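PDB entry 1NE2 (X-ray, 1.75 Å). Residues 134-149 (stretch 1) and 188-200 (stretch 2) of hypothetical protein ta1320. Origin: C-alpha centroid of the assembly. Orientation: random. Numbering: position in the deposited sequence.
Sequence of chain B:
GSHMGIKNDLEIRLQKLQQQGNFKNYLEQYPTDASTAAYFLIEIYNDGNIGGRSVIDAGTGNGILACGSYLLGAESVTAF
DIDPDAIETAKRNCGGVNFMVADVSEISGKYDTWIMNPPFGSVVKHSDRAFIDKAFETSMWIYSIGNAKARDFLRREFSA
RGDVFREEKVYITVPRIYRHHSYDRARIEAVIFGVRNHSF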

# COMPACT_ATOMS: atom_id res chain seq x y z
N LYS B 134 -5.28 5.99 14.20
CA LYS B 134 -4.84 5.95 12.81
C LYS B 134 -5.17 4.60 12.16
O LYS B 134 -5.57 4.55 11.00
CB LYS B 134 -3.34 6.21 12.72
CG LYS B 134 -2.80 6.27 11.29
CD LYS B 134 -2.78 7.68 10.72
CE LYS B 134 -4.16 8.28 10.52
NZ LYS B 134 -4.07 9.68 9.98
N ALA B 135 -4.99 3.52 12.92
CA ALA B 135 -5.27 2.19 12.40
C ALA B 135 -6.71 2.06 11.93
O ALA B 135 -6.97 1.57 10.83
CB ALA B 135 -4.97 1.13 13.47
N PHE B 136 -7.65 2.51 12.75
CA PHE B 136 -9.06 2.41 12.39
C PHE B 136 -9.53 3.36 11.29
O PHE B 136 -10.62 3.20 10.74
CB PHE B 136 -9.91 2.56 13.65
CG PHE B 136 -9.95 1.32 14.48
CD1 PHE B 136 -10.80 0.27 14.15
CD2 PHE B 136 -9.09 1.16 15.56
CE1 PHE B 136 -10.79 -0.92 14.87
CE2 PHE B 136 -9.07 -0.02 16.30
CZ PHE B 136 -9.92 -1.07 15.95
N GLU B 137 -8.70 4.33 10.95
CA GLU B 137 -9.04 5.26 9.88
C GLU B 137 -8.34 4.80 8.60
O GLU B 137 -8.67 5.25 7.50
CB GLU B 137 -8.54 6.66 10.27
CG GLU B 137 -8.72 7.72 9.19
CD GLU B 137 -8.12 9.05 9.60
OE1 GLU B 137 -8.20 10.01 8.80
OE2 GLU B 137 -7.58 9.15 10.72
N THR B 138 -7.41 3.87 8.76
CA THR B 138 -6.58 3.37 7.66
C THR B 138 -6.85 1.98 7.07
O THR B 138 -6.83 1.80 5.85
CB THR B 138 -5.08 3.40 8.08
OG1 THR B 138 -4.70 4.73 8.44
CG2 THR B 138 -4.20 2.92 6.94
N SER B 139 -7.09 1.00 7.93
CA SER B 139 -7.25 -0.37 7.46
C SER B 139 -8.48 -1.15 7.90
O SER B 139 -9.11 -0.84 8.91
CB SER B 139 -6.01 -1.16 7.85
OG SER B 139 -4.83 -0.47 7.48
N MSE B 140 -8.79 -2.19 7.13
CA MSE B 140 -9.93 -3.05 7.40
C MSE B 140 -9.61 -4.09 8.47
O MSE B 140 -10.45 -4.42 9.31
CB MSE B 140 -10.38 -3.75 6.11
CG MSE B 140 -11.51 -4.73 6.31
SE MSE B 140 -12.52 -5.04 4.69
CE MSE B 140 -11.47 -6.46 3.92
N TRP B 141 -8.38 -4.61 8.43
CA TRP B 141 -7.94 -5.63 9.38
C TRP B 141 -6.76 -5.08 10.18
O TRP B 141 -5.74 -4.69 9.61
CB TRP B 141 -7.54 -6.90 8.65
CG TRP B 141 -8.66 -7.46 7.81
CD1 TRP B 141 -8.96 -7.14 6.51
CD2 TRP B 141 -9.66 -8.38 8.24
NE1 TRP B 141 -10.09 -7.81 6.11
CE2 TRP B 141 -10.54 -8.58 7.15
CE3 TRP B 141 -9.91 -9.05 9.45
CZ2 TRP B 141 -11.65 -9.43 7.23
CZ3 TRP B 141 -11.01 -9.90 9.52
CH2 TRP B 141 -11.87 -10.08 8.42
N ILE B 142 -6.90 -5.07 11.50
CA ILE B 142 -5.90 -4.50 12.39
C ILE B 142 -5.32 -5.53 13.36
O ILE B 142 -6.07 -6.23 14.06
CB ILE B 142 -6.55 -3.32 13.16
CG1 ILE B 142 -6.94 -2.23 12.16
CG2 ILE B 142 -5.60 -2.79 14.23
CD1 ILE B 142 -7.99 -1.25 12.65
N TYR B 143 -4.00 -5.61 13.41
CA TYR B 143 -3.30 -6.56 14.28
C TYR B 143 -2.26 -5.86 15.14
O TYR B 143 -1.60 -4.92 14.69
CB TYR B 143 -2.59 -7.62 13.43
CG TYR B 143 -3.51 -8.52 12.66
CD1 TYR B 143 -3.97 -9.71 13.21
CD2 TYR B 143 -3.92 -8.19 11.36
CE1 TYR B 143 -4.82 -10.57 12.50
CE2 TYR B 143 -4.76 -9.04 10.63
CZ TYR B 143 -5.20 -10.23 11.21
OH TYR B 143 -6.00 -11.09 10.48
N SER B 144 -2.10 -6.34 16.37
CA SER B 144 -1.14 -5.76 17.30
C SER B 144 -0.55 -6.84 18.18
O SER B 144 -1.25 -7.77 18.60
CB SER B 144 -1.82 -4.71 18.20
OG SER B 144 -0.91 -4.20 19.17
N ILE B 145 0.74 -6.72 18.46
CA ILE B 145 1.41 -7.67 19.35
C ILE B 145 2.22 -6.79 20.29
O ILE B 145 2.96 -5.92 19.85
CB ILE B 145 2.32 -8.68 18.59
CG1 ILE B 145 2.93 -9.66 19.60
CG2 ILE B 145 3.42 -7.95 17.82
CD1 ILE B 145 3.55 -10.90 18.98
N GLY B 146 2.04 -7.01 21.58
CA GLY B 146 2.77 -6.21 22.55
C GLY B 146 2.57 -6.65 23.98
O GLY B 146 2.04 -7.72 24.25
N ASN B 147 3.01 -5.80 24.90
CA ASN B 147 2.91 -6.04 26.34
C ASN B 147 1.47 -6.33 26.75
O ASN B 147 0.54 -5.63 26.35
CB ASN B 147 3.44 -4.81 27.09
CG ASN B 147 3.50 -5.01 28.59
OD1 ASN B 147 3.90 -4.10 29.32
ND2 ASN B 147 3.10 -6.18 29.06
N ALA B 148 1.29 -7.37 27.56
CA ALA B 148 -0.04 -7.76 28.03
C ALA B 148 -0.61 -6.79 29.05
O ALA B 148 -1.78 -6.88 29.41
CB ALA B 148 0.02 -9.16 28.61
N LYS B 149 0.22 -5.86 29.53
CA LYS B 149 -0.26 -4.88 30.51
C LYS B 149 -1.25 -3.90 29.89
O LYS B 149 -2.02 -3.26 30.61
CB LYS B 149 0.92 -4.11 31.11
CG LYS B 149 1.85 -4.95 31.98
CD LYS B 149 2.73 -4.07 32.85
CE LYS B 149 3.54 -3.08 32.03
NZ LYS B 149 4.35 -2.17 32.88
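Stretch 2, residues 188-200: IEAVIFGVRNHSF

At the apolar centre of the contact, paired residues send their side chains to the same face of the sheet. Ile-142 and Val-195 lie side by side, CB to CB 4.4 Å, on the face that also carries Ser-144 and Phe-193; the ring of Phe-193, with chi1 in m, leads away from stretch 1 beyond its CB. Helix 134-138, whose axis crosses that of strand 188-197 at -51° with a closest approach of 9.2 Å, reaches the strand through Phe-136, whose CZ lies 4.1 Å from CG1 of Val-195 at the ring edge. The other face carries Ile-145 against Ile-192, with CD1 of Ile-145 3.8 Å from CG1 of Ile-192, and Tyr-143 opposite Gly-194. Here the absence of a side chain matters: CD1 of Tyr-143 comes to 3.7 Å from CA of Gly-194, and a CB on this glycine would stand only 3.2 Å from CE1 of Tyr-143.

The backbones that support this packing are joined by paired hydrogen bonds. Stretch 2 runs as an extended strand, residues 188-197, alongside the strand 142-147 of stretch 1. The two are antiparallel: their axes make an angle of 162° and approach to 4.7 Å, the spacing of neighbours in a β-sheet. Together the stretches bury 1084 Å². Ile-142 N donates to Val-195 O (2.9 Å) and Val-195 N to Ile-142 O (2.8 Å); two residues further on, Ser-144 N bonds to Phe-193 O at 3.0 Å and Phe-193 N to Ser-144 O at 2.8 Å. The last such pair links Gly-146 N to Val-191 O (3.1 Å) and Val-191 N to Gly-146 O (2.8 Å). Between them lie two non-hydrogen-bonded pairs, Tyr-143 with Gly-194 and Ile-145 with Ile-192, where alpha carbons approach carbonyls, as in the CA-H...O contact of Tyr-143 CA with Phe-193 O at 3.2 Å. A water accompanies the ladder, 2.9 Å from Ser-144 OG, and donates to Val-191 O at 3.1 Å. Past Asn-147 the chain enters a 3-10 segment, yet Ala-148 N still reaches Glu-189 O at 3.1 Å.

The opposite end of the ladder is more polar. The chain of stretch 1 turns a corner at Met-140 and Trp-141, and Asn-197 fastens that turn to the end of the helix: its N donates to Met-140 O (2.7 Å), while its ND2 donates to both Phe-136 O and Ser-139 O, each at 2.8 Å. Nearby, Arg-196 lays its aliphatic part on the indole of Trp-141, CD standing 3.2 Å from the centroid of the six-membered ring and almost on the ring normal. Its guanidinium continues to the C-terminal carboxylate, where NH1 and OXT of Phe-200 form a 2.6 Å salt bridge, and one face of the group receives the selenium of the selenomethionine Met-140, SE to NH2 of Arg-196 2.9 Å. Finally, the poorly ordered ring of Phe-200 turns its edge to the carbonyl of Ser-139, CE1 to O 3.1 Å.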

# COMPACT_ATOMS: atom_id res chain seq x y z
N ILE B 188 7.49 -13.27 30.64
CA ILE B 188 6.36 -12.37 30.83
C ILE B 188 5.27 -12.65 29.80
O ILE B 188 5.47 -13.43 28.86
CB ILE B 188 6.78 -10.89 30.72
CG1 ILE B 188 7.61 -10.67 29.45
CG2 ILE B 188 7.53 -10.47 31.97
CD1 ILE B 188 8.06 -9.24 29.25
N GLU B 189 4.13 -11.99 29.96
CA GLU B 189 3.01 -12.20 29.07
C GLU B 189 2.85 -11.09 28.03
O GLU B 189 2.91 -9.90 28.34
CB GLU B 189 1.73 -12.33 29.90
CG GLU B 189 0.53 -12.87 29.15
CD GLU B 189 -0.68 -13.05 30.05
OE1 GLU B 189 -0.55 -13.75 31.08
OE2 GLU B 189 -1.75 -12.51 29.74
N ALA B 190 2.66 -11.50 26.78
CA ALA B 190 2.43 -10.55 25.70
C ALA B 190 1.05 -10.89 25.18
O ALA B 190 0.48 -11.93 25.54
CB ALA B 190 3.48 -10.73 24.60
N VAL B 191 0.49 -10.03 24.34
CA VAL B 191 -0.84 -10.29 23.81
C VAL B 191 -0.92 -9.95 22.33
O VAL B 191 -0.36 -8.95 21.87
CB VAL B 191 -1.92 -9.47 24.57
CG1 VAL B 191 -1.70 -7.98 24.38
CG2 VAL B 191 -3.30 -9.88 24.09
N ILE B 192 -1.60 -10.82 21.59
CA ILE B 192 -1.82 -10.65 20.16
C ILE B 192 -3.29 -10.33 19.94
O ILE B 192 -4.16 -11.07 20.40
CB ILE B 192 -1.48 -11.94 19.37
CG1 ILE B 192 0.03 -12.17 19.37
CG2 ILE B 192 -2.02 -11.82 17.93
CD1 ILE B 192 0.43 -13.49 18.71
N PHE B 193 -3.54 -9.22 19.25
CA PHE B 193 -4.90 -8.79 18.93
C PHE B 193 -5.12 -8.84 17.43
O PHE B 193 -4.23 -8.48 16.66
CB PHE B 193 -5.14 -7.35 19.40
CG PHE B 193 -5.55 -7.24 20.84
CD1 PHE B 193 -6.80 -7.69 21.25
CD2 PHE B 193 -4.69 -6.71 21.78
CE1 PHE B 193 -7.19 -7.61 22.59
CE2 PHE B 193 -5.06 -6.62 23.13
CZ PHE B 193 -6.31 -7.07 23.53
N GLY B 194 -6.30 -9.30 17.03
CA GLY B 194 -6.70 -9.35 15.63
C GLY B 194 -8.08 -8.72 15.65
O GLY B 194 -8.95 -9.21 16.38
N VAL B 195 -8.28 -7.65 14.89
CA VAL B 195 -9.56 -6.94 14.88
C VAL B 195 -10.08 -6.61 13.48
O VAL B 195 -9.30 -6.25 12.59
CB VAL B 195 -9.43 -5.59 15.65
CG1 VAL B 195 -10.82 -5.03 15.96
CG2 VAL B 195 -8.62 -5.78 16.93
N ARG B 196 -11.39 -6.75 13.29
CA ARG B 196 -12.00 -6.41 12.00
C ARG B 196 -12.63 -5.03 12.17
O ARG B 196 -13.52 -4.85 13.00
CB ARG B 196 -13.07 -7.42 11.60
CG ARG B 196 -13.81 -7.07 10.32
CD ARG B 196 -12.85 -6.93 9.15
NE ARG B 196 -13.55 -6.82 7.87
CZ ARG B 196 -14.22 -5.74 7.46
NH1 ARG B 196 -14.28 -4.67 8.23
NH2 ARG B 196 -14.84 -5.75 6.29
N ASN B 197 -12.17 -4.06 11.39
CA ASN B 197 -12.69 -2.69 11.47
C ASN B 197 -14.18 -2.62 11.15
O ASN B 197 -14.64 -3.20 10.17
CB ASN B 197 -11.93 -1.80 10.49
CG ASN B 197 -12.05 -0.32 10.82
OD1 ASN B 197 -13.01 0.11 11.45
ND2 ASN B 197 -11.06 0.46 10.39
N HIS B 198 -14.94 -1.91 11.98
CA HIS B 198 -16.38 -1.75 11.75
C HIS B 198 -16.65 -0.83 10.55
O HIS B 198 -17.69 -0.95 9.90
CB HIS B 198 -17.05 -1.14 12.98
CG HIS B 198 -17.36 -2.14 14.05
ND1 HIS B 198 -17.61 -1.77 15.36
CD2 HIS B 198 -17.50 -3.48 14.01
CE1 HIS B 198 -17.90 -2.84 16.07
NE2 HIS B 198 -17.83 -3.90 15.28
N SER B 199 -15.73 0.08 10.29
CA SER B 199 -15.88 1.04 9.19
C SER B 199 -15.95 0.38 7.82
O SER B 199 -17.04 0.10 7.31
CB SER B 199 -14.74 2.05 9.22
OG SER B 199 -14.75 2.78 10.44
N PHE B 200 -14.79 0.14 7.21
CA PHE B 200 -14.73 -0.47 5.89
C PHE B 200 -14.17 -1.89 5.94
O PHE B 200 -13.08 -2.11 5.36
CB PHE B 200 -13.90 0.40 4.95
CG PHE B 200 -12.73 1.08 5.61
CD1 PHE B 200 -11.75 0.33 6.26
CD2 PHE B 200 -12.62 2.46 5.59
CE1 PHE B 200 -10.68 0.96 6.88
CE2 PHE B 200 -11.54 3.10 6.21
CZ PHE B 200 -10.57 2.35 6.86
OXT PHE B 200 -14.83 -2.76 6.55
O HOH W 1 -1.05 -5.97 21.41